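Local structure of capsid polyprotein VP90 (Turkey astrovirus 2, 3TS3) at residues C[9-21]-C[94-108]. The protein forms the capsid of the virus, probably as a self-assembling icosahedral shell, with this chain being its globular projection, or spike, domain. Sequence-based numbering, arbitrary orientation. Where two conformers were deposited one is given.
Sequences ADDQYTPYFVYNF and LGVGVMQTMKTLKQH
Thr14 OG1 sits between two side chains of 94-108: it accepts from His108 NE2 at 2.8 Å, close to the imidazole plane, and donates to Gln100 OE1 at 2.8 Å, on a lone pair of that amide oxygen. Gln100 OE1 takes a second hydrogen bond from Thr104 OG1, so the amide is fixed from two sides. Its other end, NE2, donates to Phe17 O from above the carbonyl plane. A bend at chi2 (-82°) turns the amide so that OE1 meets Thr14 and NE2 meets Phe17 O. On the far side of Thr14, the outstretched Gln107 pairs with the backbone like another peptide: NE2 gives a straight 2.7 Å bond to Gln12 O, and OE1 receives Thr14 N at 3.1 Å. At one end Lys103 NZ donates to Ala9 O at 2.6 Å, in the carbonyl plane; a water links Asp11 OD2 to Lys103 O.

Apolar groups fill in around these bonds. Leu105 CD1 lies over the centre of the Phe17 ring, and Val96 CG1 does the same for Phe21, 3.8 Å from its centroid. Tyr19 OH donates to Met99 O at 2.7 Å. Pro5 of the second subunit also packs on Tyr19. The irregular 9-21 segment thus lies across a classic beta bulge, Met99 and Gln100 opposite Leu88, and the Thr101-Thr104 capping box that starts the following short helix.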
ATOM      1  N   ALA C   9     -12.662  13.469   3.928  1.00  8.58           N
ATOM      2  CA  ALA C   9     -12.355  14.015   5.238  1.00  8.64           C
ATOM      3  C   ALA C   9     -12.002  15.492   5.178  1.00  8.94           C
ATOM      4  O   ALA C   9     -11.387  15.946   4.232  1.00  8.97           O
ATOM      5  CB  ALA C   9     -11.224  13.228   5.892  1.00  8.41           C
ATOM      6  N   ASP C  10     -12.402  16.226   6.210  1.00  9.52           N
ATOM      7  CA  ASP C  10     -12.076  17.636   6.316  1.00  9.95           C
ATOM      8  C   ASP C  10     -10.589  17.796   6.630  1.00 10.26           C
ATOM      9  O   ASP C  10      -9.968  16.909   7.191  1.00 10.34           O
ATOM     10  CB  ASP C  10     -12.898  18.306   7.416  1.00 10.26           C
ATOM     11  CG  ASP C  10     -14.368  18.461   7.057  1.00 11.29           C
ATOM     12  OD1 ASP C  10     -14.747  18.289   5.888  1.00 10.96           O
ATOM     13  OD2 ASP C  10     -15.140  18.746   7.973  1.00 14.35           O
ATOM     14  N   ASP C  11     -10.031  18.940   6.269  1.00 10.40           N
ATOM     15  CA  ASP C  11      -8.617  19.190   6.471  1.00 10.91           C
ATOM     16  C   ASP C  11      -8.307  19.234   7.961  1.00 11.04           C
ATOM     17  O   ASP C  11      -9.144  19.610   8.764  1.00 11.96           O
ATOM     18  CB  ASP C  11      -8.200  20.496   5.791  1.00 10.97           C
ATOM     19  CG  ASP C  11      -6.734  20.502   5.369  1.00 12.15           C
ATOM     20  OD1 ASP C  11      -5.998  19.586   5.768  1.00 12.04           O
ATOM     21  OD2 ASP C  11      -6.339  21.412   4.620  1.00 13.37           O
ATOM     22  N   GLN C  12      -7.103  18.809   8.315  1.00 10.90           N
ATOM     23  CA  GLN C  12      -6.638  18.848   9.684  1.00 11.04           C
ATOM     24  C   GLN C  12      -5.200  19.336   9.703  1.00 10.65           C
ATOM     25  O   GLN C  12      -4.437  19.029   8.812  1.00 10.20           O
ATOM     26  CB  GLN C  12      -6.686  17.446  10.295  1.00 11.28           C
ATOM     27  CG  GLN C  12      -6.203  17.402  11.718  1.00 12.68           C
ATOM     28  CD  GLN C  12      -5.753  16.024  12.150  1.00 12.66           C
ATOM     29  OE1 GLN C  12      -6.520  15.076  12.139  1.00 10.14           O
ATOM     30  NE2 GLN C  12      -4.503  15.925  12.560  1.00 12.33           N
ATOM     31  N   TYR C  13      -4.836  20.091  10.730  1.00 10.41           N
ATOM     32  CA  TYR C  13      -3.452  20.507  10.884  1.00 10.97           C
ATOM     33  C   TYR C  13      -2.602  19.282  11.197  1.00 10.07           C
ATOM     34  O   TYR C  13      -2.946  18.483  12.057  1.00 10.22           O
ATOM     35  CB  TYR C  13      -3.328  21.532  12.034  1.00 11.41           C
ATOM     36  CG  TYR C  13      -1.921  21.814  12.555  1.00 14.97           C
ATOM     37  CD1 TYR C  13      -1.051  22.643  11.864  1.00 17.91           C
ATOM     38  CD2 TYR C  13      -1.487  21.277  13.761  1.00 17.21           C
ATOM     39  CE1 TYR C  13       0.223  22.908  12.353  1.00 18.83           C
ATOM     40  CE2 TYR C  13      -0.214  21.536  14.249  1.00 20.08           C
ATOM     41  CZ  TYR C  13       0.631  22.351  13.540  1.00 19.76           C
ATOM     42  OH  TYR C  13       1.892  22.608  14.027  1.00 22.68           O
ATOM     43  N   THR C  14      -1.488  19.143  10.491  1.00  9.63           N
ATOM     44  CA  THR C  14      -0.484  18.147  10.833  1.00  9.56           C
ATOM     45  C   THR C  14       0.796  18.957  11.004  1.00  9.74           C
ATOM     46  O   THR C  14       1.056  19.843  10.219  1.00 10.47           O
ATOM     47  CB  THR C  14      -0.334  17.047   9.779  1.00  9.43           C
ATOM     48  OG1 THR C  14      -0.027  17.624   8.509  1.00  8.69           O
ATOM     49  CG2 THR C  14      -1.619  16.243   9.663  1.00  9.34           C
ATOM     50  N   PRO C  15       1.557  18.682  12.057  1.00  9.59           N
ATOM     51  CA  PRO C  15       2.719  19.510  12.418  1.00  9.76           C
ATOM     52  C   PRO C  15       3.915  19.548  11.457  1.00 10.01           C
ATOM     53  O   PRO C  15       4.544  20.587  11.317  1.00 10.85           O
ATOM     54  CB  PRO C  15       3.120  18.973  13.790  1.00  9.91           C
ATOM     55  CG  PRO C  15       2.655  17.581  13.805  1.00  9.23           C
ATOM     56  CD  PRO C  15       1.422  17.517  12.946  1.00 10.12           C
ATOM     57  N   TYR C  16       4.230  18.417  10.843  1.00  9.55           N
ATOM     58  CA  TYR C  16       5.385  18.308   9.959  1.00  9.29           C
ATOM     59  C   TYR C  16       5.085  17.320   8.848  1.00  8.82           C
ATOM     60  O   TYR C  16       4.098  16.616   8.905  1.00  9.01           O
ATOM     61  CB  TYR C  16       6.639  17.872  10.734  1.00 10.14           C
ATOM     62  CG  TYR C  16       6.988  18.806  11.865  1.00  9.99           C
ATOM     63  CD1 TYR C  16       6.658  18.491  13.165  1.00  9.78           C
ATOM     64  CD2 TYR C  16       7.613  20.020  11.623  1.00 12.30           C
ATOM     65  CE1 TYR C  16       6.955  19.336  14.195  1.00 12.37           C
ATOM     66  CE2 TYR C  16       7.916  20.872  12.655  1.00 12.80           C
ATOM     67  CZ  TYR C  16       7.578  20.525  13.937  1.00 13.15           C
ATOM     68  OH  TYR C  16       7.855  21.360  14.992  1.00 16.67           O
ATOM     69  N   PHE C  17       5.962  17.259   7.854  1.00  8.06           N
ATOM     70  CA  PHE C  17       5.753  16.354   6.736  1.00  8.31           C
ATOM     71  C   PHE C  17       5.687  14.934   7.310  1.00  8.26           C
ATOM     72  O   PHE C  17       4.769  14.182   6.999  1.00  8.02           O
ATOM     73  CB  PHE C  17       6.940  16.498   5.766  1.00  7.94           C
ATOM     74  CG  PHE C  17       6.730  15.862   4.411  1.00  8.21           C
ATOM     75  CD1 PHE C  17       6.615  14.502   4.279  1.00  7.76           C
ATOM     76  CD2 PHE C  17       6.703  16.640   3.274  1.00  9.02           C
ATOM     77  CE1 PHE C  17       6.449  13.932   3.043  1.00  8.14           C
ATOM     78  CE2 PHE C  17       6.537  16.076   2.033  1.00  9.05           C
ATOM     79  CZ  PHE C  17       6.408  14.721   1.916  1.00  7.79           C
ATOM     80  N   VAL C  18       6.649  14.589   8.167  1.00  8.49           N
ATOM     81  CA  VAL C  18       6.622  13.331   8.900  1.00  8.80           C
ATOM     82  C   VAL C  18       6.758  13.675  10.376  1.00  8.72           C
ATOM     83  O   VAL C  18       7.618  14.450  10.744  1.00  9.18           O
ATOM     84  CB  VAL C  18       7.775  12.396   8.501  1.00  8.33           C
ATOM     85  CG1 VAL C  18       7.656  11.047   9.233  1.00  9.57           C
ATOM     86  CG2 VAL C  18       7.819  12.213   6.999  1.00 10.17           C
ATOM     87  N   TYR C  19       5.892  13.112  11.205  1.00  8.39           N
ATOM     88  CA  TYR C  19       5.914  13.398  12.632  1.00  8.68           C
ATOM     89  C   TYR C  19       5.630  12.151  13.465  1.00  9.19           C
ATOM     90  O   TYR C  19       5.106  11.168  12.975  1.00  8.87           O
ATOM     91  CB  TYR C  19       4.925  14.524  12.966  1.00  8.59           C
ATOM     92  CG  TYR C  19       3.511  14.202  12.557  1.00  7.76           C
ATOM     93  CD1 TYR C  19       3.084  14.393  11.253  1.00  7.94           C
ATOM     94  CD2 TYR C  19       2.616  13.683  13.468  1.00  7.73           C
ATOM     95  CE1 TYR C  19       1.803  14.071  10.878  1.00  9.42           C
ATOM     96  CE2 TYR C  19       1.332  13.357  13.099  1.00  9.16           C
ATOM     97  CZ  TYR C  19       0.933  13.556  11.799  1.00  9.24           C
ATOM     98  OH  TYR C  19      -0.342  13.240  11.417  1.00  9.96           O
ATOM     99  N   ASN C  20       6.016  12.203  14.730  1.00  9.13           N
ATOM    100  CA  ASN C  20       5.763  11.108  15.660  1.00  9.89           C
ATOM    101  C   ASN C  20       4.564  11.354  16.582  1.00 10.04           C
ATOM    102  O   ASN C  20       3.923  12.390  16.504  1.00 10.11           O
ATOM    103  CB  ASN C  20       7.034  10.689  16.412  1.00  9.69           C
ATOM    104  CG  ASN C  20       7.510  11.722  17.411  1.00 10.35           C
ATOM    105  OD1 ASN C  20       6.763  12.585  17.834  1.00 10.30           O
ATOM    106  ND2 ASN C  20       8.768  11.603  17.812  1.00 12.24           N
ATOM    107  N   PHE C  21       4.273  10.392  17.451  1.00 10.71           N
ATOM    108  CA  PHE C  21       3.122  10.480  18.348  1.00 11.62           C
ATOM    109  C   PHE C  21       3.237  11.631  19.339  1.00 12.61           C
ATOM    110  O   PHE C  21       2.244  12.062  19.894  1.00 13.71           O
ATOM    111  CB  PHE C  21       2.844   9.156  19.067  1.00 11.80           C
ATOM    112  CG  PHE C  21       2.031   8.169  18.260  1.00 10.98           C
ATOM    113  CD1 PHE C  21       2.481   6.879  18.080  1.00 11.84           C
ATOM    114  CD2 PHE C  21       0.833   8.533  17.689  1.00 11.46           C
ATOM    115  CE1 PHE C  21       1.753   5.972  17.348  1.00 12.00           C
ATOM    116  CE2 PHE C  21       0.092   7.623  16.959  1.00 11.03           C
ATOM    117  CZ  PHE C  21       0.559   6.341  16.791  1.00 11.74           C
ATOM    118  N   LEU C  94       7.909   4.384  14.058  1.00  9.37           N
ATOM    119  CA  LEU C  94       7.021   5.378  14.650  1.00  9.13           C
ATOM    120  C   LEU C  94       5.679   4.840  15.137  1.00  9.27           C
ATOM    121  O   LEU C  94       5.133   5.317  16.119  1.00  9.42           O
ATOM    122  CB  LEU C  94       6.797   6.534  13.680  1.00  9.28           C
ATOM    123  CG  LEU C  94       8.047   7.252  13.166  1.00  9.72           C
ATOM    124  CD1 LEU C  94       7.642   8.346  12.202  1.00 10.68           C
ATOM    125  CD2 LEU C  94       8.829   7.832  14.343  1.00 10.91           C
ATOM    126  N   GLY C  95       5.119   3.901  14.387  1.00  8.86           N
ATOM    127  CA  GLY C  95       3.835   3.327  14.733  1.00  8.46           C
ATOM    128  C   GLY C  95       2.650   4.218  14.388  1.00  8.35           C
ATOM    129  O   GLY C  95       1.520   3.896  14.712  1.00  8.92           O
ATOM    130  N   VAL C  96       2.924   5.343  13.743  1.00  7.86           N
ATOM    131  CA  VAL C  96       1.900   6.332  13.406  1.00  7.65           C
ATOM    132  C   VAL C  96       0.912   5.938  12.313  1.00  7.06           C
ATOM    133  O   VAL C  96      -0.157   6.514  12.223  1.00  7.54           O
ATOM    134  CB  VAL C  96       2.478   7.742  13.106  1.00  7.61           C
ATOM    135  CG1 VAL C  96       3.131   8.320  14.357  1.00  8.26           C
ATOM    136  CG2 VAL C  96       3.454   7.695  11.950  1.00  8.41           C
ATOM    137  N   GLY C  97       1.288   4.987  11.468  1.00  6.59           N
ATOM    138  CA  GLY C  97       0.432   4.602  10.363  1.00  6.57           C
ATOM    139  C   GLY C  97       0.159   5.757   9.419  1.00  6.38           C
ATOM    140  O   GLY C  97       1.067   6.499   9.092  1.00  6.58           O
ATOM    141  N   VAL C  98      -1.094   5.940   9.016  1.00  5.73           N
ATOM    142  CA  VAL C  98      -1.399   7.011   8.080  1.00  6.25           C
ATOM    143  C   VAL C  98      -1.334   8.345   8.813  1.00  6.57           C
ATOM    144  O   VAL C  98      -2.064   8.577   9.752  1.00  7.15           O
ATOM    145  CB  VAL C  98      -2.801   6.831   7.474  1.00  5.77           C
ATOM    146  CG1 VAL C  98      -3.242   8.095   6.736  1.00  6.52           C
ATOM    147  CG2 VAL C  98      -2.838   5.601   6.559  1.00  5.74           C
ATOM    148  N   MET C  99      -0.412   9.196   8.390  1.00  6.69           N
ATOM    149  CA  MET C  99      -0.209  10.394   9.153  0.50  6.27           C
ATOM    150  C   MET C  99      -0.328  11.605   8.251  1.00  6.69           C
ATOM    151  O   MET C  99      -0.410  12.698   8.788  1.00  7.59           O
ATOM    152  CB  MET C  99       1.105  10.378   9.972  0.50  5.92           C
ATOM    153  CG  MET C  99       2.379  10.043   9.192  0.50  4.96           C
ATOM    154  SD  MET C  99       3.114  11.517   8.451  0.50  3.55           S
ATOM    155  CE  MET C  99       4.034  10.830   7.076  0.50  6.12           C
ATOM    156  N   GLN C 100      -0.555  11.388   6.961  1.00  6.14           N
ATOM    157  CA  GLN C 100      -1.011  12.441   6.058  1.00  5.88           C
ATOM    158  C   GLN C 100      -1.955  11.880   5.028  1.00  6.17           C
ATOM    159  O   GLN C 100      -1.851  10.737   4.640  1.00  6.07           O
ATOM    160  CB  GLN C 100       0.128  13.111   5.268  1.00  6.31           C
ATOM    161  CG  GLN C 100       1.309  13.587   6.066  1.00  6.48           C
ATOM    162  CD  GLN C 100       1.103  14.942   6.711  1.00  8.13           C
ATOM    163  OE1 GLN C 100       0.067  15.581   6.560  1.00  7.92           O
ATOM    164  NE2 GLN C 100       2.112  15.386   7.431  1.00  9.17           N
ATOM    165  N   THR C 101      -2.871  12.724   4.578  1.00  6.38           N
ATOM    166  CA  THR C 101      -3.618  12.484   3.367  1.00  6.80           C
ATOM    167  C   THR C 101      -2.973  13.429   2.366  1.00  7.22           C
ATOM    168  O   THR C 101      -2.159  14.252   2.732  1.00  7.70           O
ATOM    169  CB  THR C 101      -5.092  12.824   3.480  1.00  6.67           C
ATOM    170  OG1 THR C 101      -5.235  14.195   3.837  1.00  7.26           O
ATOM    171  CG2 THR C 101      -5.762  11.962   4.527  1.00  6.64           C
ATOM    172  N   MET C 102      -3.328  13.311   1.101  1.00  7.51           N
ATOM    173  CA  MET C 102      -2.790  14.237   0.120  1.00  7.38           C
ATOM    174  C   MET C 102      -3.257  15.650   0.463  1.00  7.64           C
ATOM    175  O   MET C 102      -2.542  16.611   0.264  1.00  8.86           O
ATOM    176  CB  MET C 102      -3.163  13.841  -1.308  1.00  7.13           C
ATOM    177  CG  MET C 102      -2.454  12.571  -1.825  1.00  8.17           C
ATOM    178  SD  MET C 102      -0.633  12.594  -1.726  1.00  9.88           S
ATOM    179  CE  MET C 102      -0.390  11.679  -0.191  1.00  9.54           C
ATOM    180  N   LYS C 103      -4.471  15.773   0.979  1.00  7.66           N
ATOM    181  CA  LYS C 103      -4.957  17.092   1.362  1.00  7.95           C
ATOM    182  C   LYS C 103      -4.150  17.735   2.490  1.00  7.96           C
ATOM    183  O   LYS C 103      -3.733  18.872   2.383  1.00  8.20           O
ATOM    184  CB  LYS C 103      -6.423  16.998   1.790  1.00  8.02           C
ATOM    185  CG  LYS C 103      -7.001  18.307   2.284  1.00  9.26           C
ATOM    186  CD  LYS C 103      -8.366  18.126   2.906  1.00 10.33           C
ATOM    187  CE  LYS C 103      -9.400  17.762   1.876  1.00 10.79           C
ATOM    188  NZ  LYS C 103     -10.748  17.848   2.503  1.00 11.35           N
ATOM    189  N   THR C 104      -3.923  17.001   3.570  1.00  7.50           N
ATOM    190  CA  THR C 104      -3.119  17.525   4.674  1.00  7.53           C
ATOM    191  C   THR C 104      -1.663  17.779   4.254  1.00  8.00           C
ATOM    192  O   THR C 104      -1.002  18.681   4.743  1.00  8.51           O
ATOM    193  CB  THR C 104      -3.198  16.670   5.957  1.00  8.02           C
ATOM    194  OG1 THR C 104      -2.556  15.418   5.744  1.00  7.15           O
ATOM    195  CG2 THR C 104      -4.645  16.439   6.378  1.00  7.40           C
ATOM    196  N   LEU C 105      -1.181  16.970   3.326  1.00  8.03           N
ATOM    197  CA  LEU C 105       0.193  17.077   2.864  1.00  8.07           C
ATOM    198  C   LEU C 105       0.441  18.415   2.165  1.00  8.68           C
ATOM    199  O   LEU C 105       1.569  18.851   2.044  1.00  8.98           O
ATOM    200  CB  LEU C 105       0.557  15.900   1.964  1.00  7.95           C
ATOM    201  CG  LEU C 105       2.039  15.727   1.612  1.00  8.61           C
ATOM    202  CD1 LEU C 105       2.925  15.608   2.847  1.00  9.79           C
ATOM    203  CD2 LEU C 105       2.192  14.520   0.714  1.00  9.89           C
ATOM    204  N   LYS C 106      -0.630  19.069   1.743  1.00  8.68           N
ATOM    205  CA  LYS C 106      -0.506  20.351   1.050  1.00  9.10           C
ATOM    206  C   LYS C 106       0.133  21.366   1.988  1.00  9.49           C
ATOM    207  O   LYS C 106       0.743  22.324   1.556  1.00 10.39           O
ATOM    208  CB  LYS C 106      -1.858  20.865   0.552  1.00  9.25           C
ATOM    209  CG  LYS C 106      -2.415  20.112  -0.633  1.00  9.58           C
ATOM    210  CD  LYS C 106      -3.716  20.727  -1.139  1.00 10.24           C
ATOM    211  CE  LYS C 106      -4.251  19.941  -2.327  1.00 10.79           C
ATOM    212  NZ  LYS C 106      -5.539  20.488  -2.842  1.00 12.13           N
ATOM    213  N   GLN C 107      -0.027  21.139   3.279  1.00 10.05           N
ATOM    214  CA  GLN C 107       0.555  22.014   4.285  1.00 10.21           C
ATOM    215  C   GLN C 107       2.077  21.979   4.262  1.00 10.43           C
ATOM    216  O   GLN C 107       2.732  22.887   4.748  1.00 11.46           O
ATOM    217  CB  GLN C 107       0.060  21.644   5.676  1.00 10.29           C
ATOM    218  CG  GLN C 107      -1.413  21.845   5.873  1.00 11.22           C
ATOM    219  CD  GLN C 107      -1.945  21.103   7.083  1.00 11.60           C
ATOM    220  OE1 GLN C 107      -1.331  21.100   8.144  1.00 13.28           O
ATOM    221  NE2 GLN C 107      -3.099  20.482   6.922  1.00 11.91           N
ATOM    222  N   HIS C 108       2.627  20.887   3.758  1.00 10.52           N
ATOM    223  CA  HIS C 108       4.066  20.669   3.808  1.00 10.38           C
ATOM    224  C   HIS C 108       4.775  20.446   2.475  1.00 10.52           C
ATOM    225  O   HIS C 108       5.995  20.411   2.429  1.00 10.91           O
ATOM    226  CB  HIS C 108       4.330  19.465   4.711  1.00 10.16           C
ATOM    227  CG  HIS C 108       3.535  19.495   5.977  1.00  9.95           C
ATOM    228  ND1 HIS C 108       3.851  20.320   7.032  1.00 11.45           N
ATOM    229  CD2 HIS C 108       2.418  18.824   6.344  1.00 10.81           C
ATOM    230  CE1 HIS C 108       2.966  20.149   7.998  1.00 10.83           C
ATOM    231  NE2 HIS C 108       2.087  19.248   7.605  1.00 10.43           N
TER
HETATM  232  O   HOH W   1      -3.955  21.237   3.829  1.00 14.76           O
HETATM  233  O   HOH W   2       5.732   7.829  17.349  1.00 12.33           O